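Local coordinates for protein putative aldehyde dehydrogenase (Burkholderia cenocepacia, PDB 4YWE) that probably oxidises aldehydes with NAD or NADP as electron acceptor, at residues Asp50-Val55 with Ala222-Ile227; Thr151-Pro156 with Asn176-Lys181; Asp228-Thr233 with Asn249-Thr254. All coordinates share one frame; numbering follows the deposited sequence.

The three contacts cluster in one alpha/beta layer, with contact 2 about 10 Å, centre to centre, from both others and contacts 1 and 3 about 12 Å apart. Contacts 2 and 3 are neighbouring strand pairs of one sheet: Gly-152 N lies 2.7 Å from His-229 O and Gly-152 O 2.8 Å from Ser-231 N, both probable hydrogen bonds. Contact 1 packs against that sheet, Ile-227 CG2 being 3.5 Å from Gly-152 N. Contact 3 carries a magnesium ion on His-250 O, about 10 Å from the Ile-227 side chain. The side chains of Thr-254 and Glu-256, the predicted active-site residue two positions on, are about 4 Å apart, those of Ile-154 and Glu-256 about 9 Å.

Contact 1 of 3, residues Asp50-Val55 with Ala222-Ile227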
# COMPACT_ATOMS: atom_id res chain seq x y z
N ASP A 50 -19.82 17.35 32.64
CA ASP A 50 -20.36 17.26 31.29
C ASP A 50 -19.46 16.41 30.40
O ASP A 50 -19.94 15.62 29.58
CB ASP A 50 -20.53 18.66 30.69
CG ASP A 50 -21.41 19.55 31.55
OD1 ASP A 50 -22.40 19.04 32.12
OD2 ASP A 50 -21.11 20.76 31.65
N ILE A 51 -18.15 16.58 30.56
CA ILE A 51 -17.17 15.79 29.81
C ILE A 51 -17.28 14.33 30.21
O ILE A 51 -17.19 13.44 29.36
CB ILE A 51 -15.74 16.33 30.02
CG1 ILE A 51 -15.59 17.70 29.36
CG2 ILE A 51 -14.71 15.36 29.46
CD1 ILE A 51 -15.75 17.68 27.86
N GLU A 52 -17.47 14.08 31.50
CA GLU A 52 -17.61 12.73 32.02
C GLU A 52 -18.77 11.98 31.35
O GLU A 52 -18.63 10.82 30.96
CB GLU A 52 -17.82 12.75 33.54
CG GLU A 52 -18.08 11.39 34.16
CD GLU A 52 -16.88 10.47 34.09
OE1 GLU A 52 -15.74 10.98 34.17
OE2 GLU A 52 -17.06 9.25 33.96
N ARG A 53 -19.90 12.66 31.20
CA ARG A 53 -21.07 12.07 30.58
C ARG A 53 -20.86 11.85 29.08
O ARG A 53 -21.34 10.87 28.52
CB ARG A 53 -22.30 12.95 30.80
CG ARG A 53 -22.62 13.21 32.27
CD ARG A 53 -23.85 14.08 32.43
NE ARG A 53 -23.99 14.56 33.80
CZ ARG A 53 -24.96 15.38 34.21
NH1 ARG A 53 -25.87 15.82 33.35
NH2 ARG A 53 -25.01 15.77 35.48
N ALA A 54 -20.13 12.76 28.45
CA ALA A 54 -19.83 12.67 27.03
C ALA A 54 -18.95 11.46 26.73
O ALA A 54 -19.19 10.73 25.76
CB ALA A 54 -19.16 13.94 26.54
N VAL A 55 -17.94 11.25 27.56
CA VAL A 55 -17.03 10.12 27.39
C VAL A 55 -17.76 8.82 27.70
O VAL A 55 -17.57 7.81 27.02
CB VAL A 55 -15.77 10.28 28.27
CG1 VAL A 55 -14.88 9.05 28.15
CG2 VAL A 55 -15.01 11.53 27.88
N ALA A 222 -8.88 16.83 27.92
CA ALA A 222 -7.48 16.46 27.80
C ALA A 222 -7.00 15.65 29.01
O ALA A 222 -6.07 14.85 28.90
CB ALA A 222 -6.62 17.70 27.62
N ARG A 223 -7.64 15.86 30.16
CA ARG A 223 -7.26 15.16 31.38
C ARG A 223 -7.96 13.81 31.53
O ARG A 223 -7.52 12.96 32.30
CB ARG A 223 -7.59 16.01 32.61
CG ARG A 223 -6.83 17.32 32.72
CD ARG A 223 -7.20 18.03 34.02
NE ARG A 223 -6.83 19.44 34.03
CZ ARG A 223 -5.67 19.90 34.49
NH1 ARG A 223 -4.77 19.07 34.97
NH2 ARG A 223 -5.42 21.21 34.46
N HIS A 224 -9.05 13.62 30.79
CA HIS A 224 -9.91 12.46 31.00
C HIS A 224 -9.23 11.16 30.56
O HIS A 224 -8.77 11.04 29.42
CB HIS A 224 -11.23 12.62 30.25
CG HIS A 224 -12.36 11.86 30.87
ND1 HIS A 224 -12.49 10.49 30.74
CD2 HIS A 224 -13.41 12.27 31.63
CE1 HIS A 224 -13.57 10.09 31.38
NE2 HIS A 224 -14.15 11.15 31.93
N PRO A 225 -9.18 10.17 31.47
CA PRO A 225 -8.53 8.87 31.25
C PRO A 225 -9.34 7.94 30.36
O PRO A 225 -8.83 6.90 29.94
CB PRO A 225 -8.41 8.29 32.67
CG PRO A 225 -8.78 9.40 33.61
CD PRO A 225 -9.70 10.29 32.84
N GLY A 226 -10.59 8.30 30.08
CA GLY A 226 -11.47 7.47 29.28
C GLY A 226 -11.39 7.73 27.78
O GLY A 226 -12.11 7.11 27.00
N ILE A 227 -10.52 8.65 27.39
CA ILE A 227 -10.29 8.96 25.98
C ILE A 227 -9.01 8.26 25.53
O ILE A 227 -8.06 8.14 26.30
CB ILE A 227 -10.24 10.48 25.75
CG1 ILE A 227 -11.60 11.10 26.10
CG2 ILE A 227 -9.87 10.82 24.31
CD1 ILE A 227 -11.64 12.61 25.96
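Val-55 and Gly-226 bring their CA atoms to 6.4 Å, whereas Glu-52, about one turn earlier on the helix, is 7.8 Å from His-224, CA to CA. One partner is part of helix 48-63; the other is the exit of helix 214-223, where His-224 to Ile-227 form a type I beta turn. The His-224 ring lies between them. Val-55 CG2 sits over the centre of one ring face, 3.9 Å from the centroid and only 6° off the ring normal, which is a CH-pi contact. His-224 NE2 donates to Glu-52 OE1 at 2.8 Å, the acceptor being tilted somewhat from the ring plane. With CG anti to the backbone N (chi1 176°) and a bend at chi2, the Glu-52 chain brings OE1 to the NE2 edge of the ring, and the donor meets OE1 from above the carboxylate plane, 56° out of it. His-224 ND1 accepts from Gly-226 N at 3.0 Å. Imidazole rotation is thus fixed from two sides, consistent with a neutral ring protonated at NE2. The other methyl, Val-55 CG1, rests 3.6 Å from Gly-226 O, while CG2 also touches Ile-227 CG1 at 3.9 Å. Gly-226 O has a second link to helix 48-63 in its hydrogen bond with Arg-59. Ile-51 packs on Ala-220 of helix 214-223, and Ala-222 turns to helix 236-246, so this joint ties helix 48-63 to the turn that leads into strand 229-233.

Contact 2 of 3, residues Thr151-Pro156 with Asn176-Lys181; sequences TGHIVP and NACVVK
Val-179 O accepts a hydrogen bond from His-153 N at 2.8 Å and a CA-H...O contact from Gly-152 CA at 3.4 Å; the edge of the His-153 ring lies beside it. The N-H of His-153 is bent in this bond (142°), while Val-179 N to Thr-151 O is straighter. With Thr-151 N to Ala-177 O and Lys-181 N to His-153 O the ladder is parallel; its last rung, Val-155 N to Lys-181 O, is weak at 3.4 Å. The strand axes run 27° apart. Because His-153 CG lies anti to the carbonyl carbon (chi1 -56°), the ring leans back along its own strand, and NE2 and Thr-151 OG1 share a hydrogen bond of 2.8 Å in which either may donate. His-153 NE2 also lies 3.6 Å from Cys-178 SG, which approaches the ring obliquely, and ND1 bonds Ser-167, so both ring nitrogens are held. Thr-151 CG2 presses on the carboxamide of Asn-176 at CG, 3.5 Å away; that amide is itself held by Phe-476, Ala-171 and Gly-149. Lys-181 NZ bonds Gly-212 O. Helix 160-174, the connection of this beta-alpha-beta unit, covers the face bearing Thr-151, His-153 and Cys-178. On the other face helix 48-63 packs on Ala-177 and Val-179, and helix 214-223 on Ile-154, Val-179 and Lys-181.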
# COMPACT_ATOMS: atom_id res chain seq x y z
N THR A 151 -12.36 9.00 20.76
CA THR A 151 -11.45 10.06 20.34
C THR A 151 -11.94 11.42 20.81
O THR A 151 -13.12 11.74 20.69
CB THR A 151 -11.28 10.09 18.81
OG1 THR A 151 -12.57 10.19 18.18
CG2 THR A 151 -10.58 8.83 18.32
N GLY A 152 -11.01 12.21 21.35
CA GLY A 152 -11.32 13.57 21.77
C GLY A 152 -10.94 14.56 20.70
O GLY A 152 -9.91 14.42 20.04
N HIS A 153 -11.78 15.58 20.51
CA HIS A 153 -11.57 16.54 19.44
C HIS A 153 -11.65 17.98 19.93
O HIS A 153 -12.69 18.42 20.41
CB HIS A 153 -12.59 16.32 18.32
CG HIS A 153 -12.59 14.93 17.76
ND1 HIS A 153 -11.92 14.60 16.60
CD2 HIS A 153 -13.15 13.78 18.21
CE1 HIS A 153 -12.09 13.31 16.35
NE2 HIS A 153 -12.83 12.79 17.32
N ILE A 154 -10.53 18.70 19.83
CA ILE A 154 -10.51 20.12 20.16
C ILE A 154 -10.58 20.92 18.87
O ILE A 154 -9.65 20.91 18.06
CB ILE A 154 -9.26 20.49 20.97
CG1 ILE A 154 -9.10 19.55 22.17
CG2 ILE A 154 -9.33 21.94 21.43
CD1 ILE A 154 -10.25 19.62 23.15
N VAL A 155 -11.70 21.61 18.67
CA VAL A 155 -11.94 22.34 17.43
C VAL A 155 -11.92 23.84 17.69
O VAL A 155 -12.59 24.33 18.59
CB VAL A 155 -13.27 21.90 16.79
CG1 VAL A 155 -13.50 22.63 15.48
CG2 VAL A 155 -13.28 20.39 16.58
N PRO A 156 -11.14 24.58 16.89
CA PRO A 156 -11.02 26.04 17.05
C PRO A 156 -12.14 26.82 16.37
O PRO A 156 -13.06 26.24 15.80
CB PRO A 156 -9.67 26.35 16.41
CG PRO A 156 -9.52 25.31 15.37
CD PRO A 156 -10.20 24.07 15.87
N ASN A 176 -14.26 5.08 15.38
CA ASN A 176 -14.19 5.63 16.73
C ASN A 176 -15.49 6.32 17.12
O ASN A 176 -16.27 6.73 16.26
CB ASN A 176 -13.03 6.62 16.84
CG ASN A 176 -11.69 6.00 16.50
OD1 ASN A 176 -11.04 5.38 17.34
ND2 ASN A 176 -11.26 6.18 15.25
N ALA A 177 -15.72 6.44 18.42
CA ALA A 177 -16.79 7.27 18.95
C ALA A 177 -16.17 8.59 19.40
O ALA A 177 -15.07 8.61 19.94
CB ALA A 177 -17.51 6.59 20.10
N CYS A 178 -16.87 9.70 19.17
CA CYS A 178 -16.25 11.01 19.27
C CYS A 178 -16.78 11.88 20.41
O CYS A 178 -17.98 11.93 20.67
CB CYS A 178 -16.41 11.77 17.95
SG CYS A 178 -15.76 10.87 16.53
N VAL A 179 -15.86 12.57 21.08
CA VAL A 179 -16.20 13.58 22.07
C VAL A 179 -15.58 14.90 21.61
O VAL A 179 -14.36 15.00 21.46
CB VAL A 179 -15.71 13.21 23.47
CG1 VAL A 179 -16.05 14.31 24.47
CG2 VAL A 179 -16.32 11.88 23.91
N VAL A 180 -16.42 15.90 21.38
CA VAL A 180 -15.96 17.14 20.77
C VAL A 180 -16.10 18.34 21.70
O VAL A 180 -17.17 18.59 22.26
CB VAL A 180 -16.72 17.41 19.45
CG1 VAL A 180 -16.21 18.69 18.79
CG2 VAL A 180 -16.59 16.23 18.51
N LYS A 181 -15.01 19.08 21.86
CA LYS A 181 -15.02 20.34 22.60
C LYS A 181 -14.71 21.48 21.63
O LYS A 181 -13.55 21.85 21.47
CB LYS A 181 -14.02 20.31 23.75
CG LYS A 181 -14.47 21.04 25.01
CD LYS A 181 -14.72 22.53 24.77
CE LYS A 181 -13.44 23.26 24.40
NZ LYS A 181 -13.68 24.72 24.21

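Contact 3 of 3, residues Asp228-Thr233 with Asn249-Thr254; sequences DHISFT and NHVPVT. With MG (magnesium ion), chain L.
Ile-230 and Val-253 form the apolar centre, with Ile-230 CB 4.0 Å from Val-253 CG2. Beside them the Ile-230 and Val-251 side chains cross at about a right angle, CG1 to CG1 3.9 Å, and Phe-232 packs its CB on Val-253 CG1; helix 236-246 covers this face. Beneath it run three backbone bonds of a parallel ladder: Ile-230 N to Pro-252 O at 3.0 Å, Thr-254 N to Ile-230 O at 2.8 Å, and Phe-232 N to Thr-254 O at 2.8 Å. With CG anti to the backbone N (chi1 170°), the His-229 ring is carried toward Pro-252 O and Thr-254, its CE1 3.4 Å from Thr-254 OG1, which lies at the ring's edge. A water lies between His-229 NE2 and this hydroxyl. Ser-231 OG is held by Glu-467 and Ser-167. At the outer end His-250 has positive phi and closes helix 236-246 in a Schellman motif; its carbonyl O binds the magnesium ion at 2.1 Å, with a water as a further ligand at 2.3 Å from the metal, and its ring meets His-461 of the second subunit edge-to-face. The pair of strands bridged by helix 236-246 is a beta-alpha-beta unit, and strand 253-256 ends at Glu-256, the predicted active-site residue.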
# COMPACT_ATOMS: atom_id res chain seq x y z
N ASP A 228 -8.98 7.80 24.28
CA ASP A 228 -7.87 6.98 23.80
C ASP A 228 -6.96 7.73 22.83
O ASP A 228 -5.83 7.32 22.59
CB ASP A 228 -8.41 5.71 23.14
CG ASP A 228 -9.34 4.94 24.05
OD1 ASP A 228 -8.86 4.40 25.07
OD2 ASP A 228 -10.55 4.87 23.75
N HIS A 229 -7.46 8.83 22.27
CA HIS A 229 -6.70 9.62 21.31
C HIS A 229 -7.30 11.02 21.20
O HIS A 229 -8.51 11.19 21.25
CB HIS A 229 -6.68 8.95 19.94
CG HIS A 229 -6.12 9.81 18.85
ND1 HIS A 229 -4.78 9.84 18.54
CD2 HIS A 229 -6.72 10.67 17.99
CE1 HIS A 229 -4.58 10.68 17.54
NE2 HIS A 229 -5.74 11.20 17.19
N ILE A 230 -6.43 12.02 21.06
CA ILE A 230 -6.89 13.40 20.99
C ILE A 230 -6.43 14.06 19.69
O ILE A 230 -5.26 13.98 19.32
CB ILE A 230 -6.40 14.22 22.20
CG1 ILE A 230 -6.93 13.61 23.50
CG2 ILE A 230 -6.83 15.67 22.08
CD1 ILE A 230 -6.50 14.36 24.74
N SER A 231 -7.37 14.70 19.01
CA SER A 231 -7.06 15.49 17.82
C SER A 231 -7.16 16.97 18.16
O SER A 231 -8.25 17.51 18.35
CB SER A 231 -8.01 15.14 16.68
OG SER A 231 -7.79 15.98 15.56
N PHE A 232 -6.01 17.64 18.25
CA PHE A 232 -5.97 19.04 18.64
C PHE A 232 -5.63 19.96 17.47
O PHE A 232 -4.76 19.67 16.66
CB PHE A 232 -4.96 19.26 19.77
CG PHE A 232 -4.85 20.70 20.21
CD1 PHE A 232 -5.69 21.20 21.20
CD2 PHE A 232 -3.92 21.54 19.64
CE1 PHE A 232 -5.59 22.51 21.60
CE2 PHE A 232 -3.82 22.86 20.04
CZ PHE A 232 -4.65 23.35 21.02
N THR A 233 -6.34 21.09 17.41
CA THR A 233 -6.03 22.15 16.46
C THR A 233 -6.16 23.50 17.15
O THR A 233 -7.26 23.90 17.55
CB THR A 233 -6.95 22.11 15.23
OG1 THR A 233 -6.83 20.85 14.57
CG2 THR A 233 -6.58 23.22 14.26
N ASN A 249 -2.22 10.15 31.15
CA ASN A 249 -2.91 8.90 30.87
C ASN A 249 -2.29 8.19 29.67
O ASN A 249 -2.85 7.23 29.14
CB ASN A 249 -4.40 9.15 30.61
CG ASN A 249 -5.07 9.87 31.77
OD1 ASN A 249 -5.62 10.96 31.60
ND2 ASN A 249 -5.04 9.26 32.95
N HIS A 250 -1.13 8.68 29.24
CA HIS A 250 -0.42 8.17 28.07
C HIS A 250 -1.30 8.19 26.82
O HIS A 250 -1.28 7.25 26.02
CB HIS A 250 0.09 6.74 28.33
CG HIS A 250 1.02 6.65 29.50
ND1 HIS A 250 2.35 7.00 29.43
CD2 HIS A 250 0.81 6.25 30.78
CE1 HIS A 250 2.92 6.82 30.60
NE2 HIS A 250 2.01 6.36 31.44
N VAL A 251 -2.06 9.26 26.66
CA VAL A 251 -2.94 9.41 25.51
C VAL A 251 -2.23 10.19 24.41
O VAL A 251 -1.79 11.32 24.63
CB VAL A 251 -4.26 10.10 25.91
CG1 VAL A 251 -5.10 10.40 24.67
CG2 VAL A 251 -5.03 9.24 26.89
N PRO A 252 -2.13 9.59 23.21
CA PRO A 252 -1.50 10.24 22.06
C PRO A 252 -2.28 11.45 21.58
O PRO A 252 -3.52 11.42 21.55
CB PRO A 252 -1.50 9.13 21.00
CG PRO A 252 -2.63 8.24 21.38
CD PRO A 252 -2.66 8.25 22.88
N VAL A 253 -1.57 12.51 21.21
CA VAL A 253 -2.21 13.75 20.77
C VAL A 253 -1.67 14.17 19.41
O VAL A 253 -0.46 14.26 19.21
CB VAL A 253 -2.01 14.88 21.79
CG1 VAL A 253 -2.66 16.17 21.30
CG2 VAL A 253 -2.57 14.49 23.15
N THR A 254 -2.58 14.43 18.47
CA THR A 254 -2.20 15.01 17.19
C THR A 254 -2.26 16.53 17.30
O THR A 254 -3.26 17.09 17.75
CB THR A 254 -3.11 14.52 16.05
OG1 THR A 254 -2.91 13.12 15.85
CG2 THR A 254 -2.80 15.27 14.76
MG MG L . -1.76 5.23 25.47
O HOH W 1 -5.59 12.54 14.19
O HOH W 2 -2.71 4.51 23.48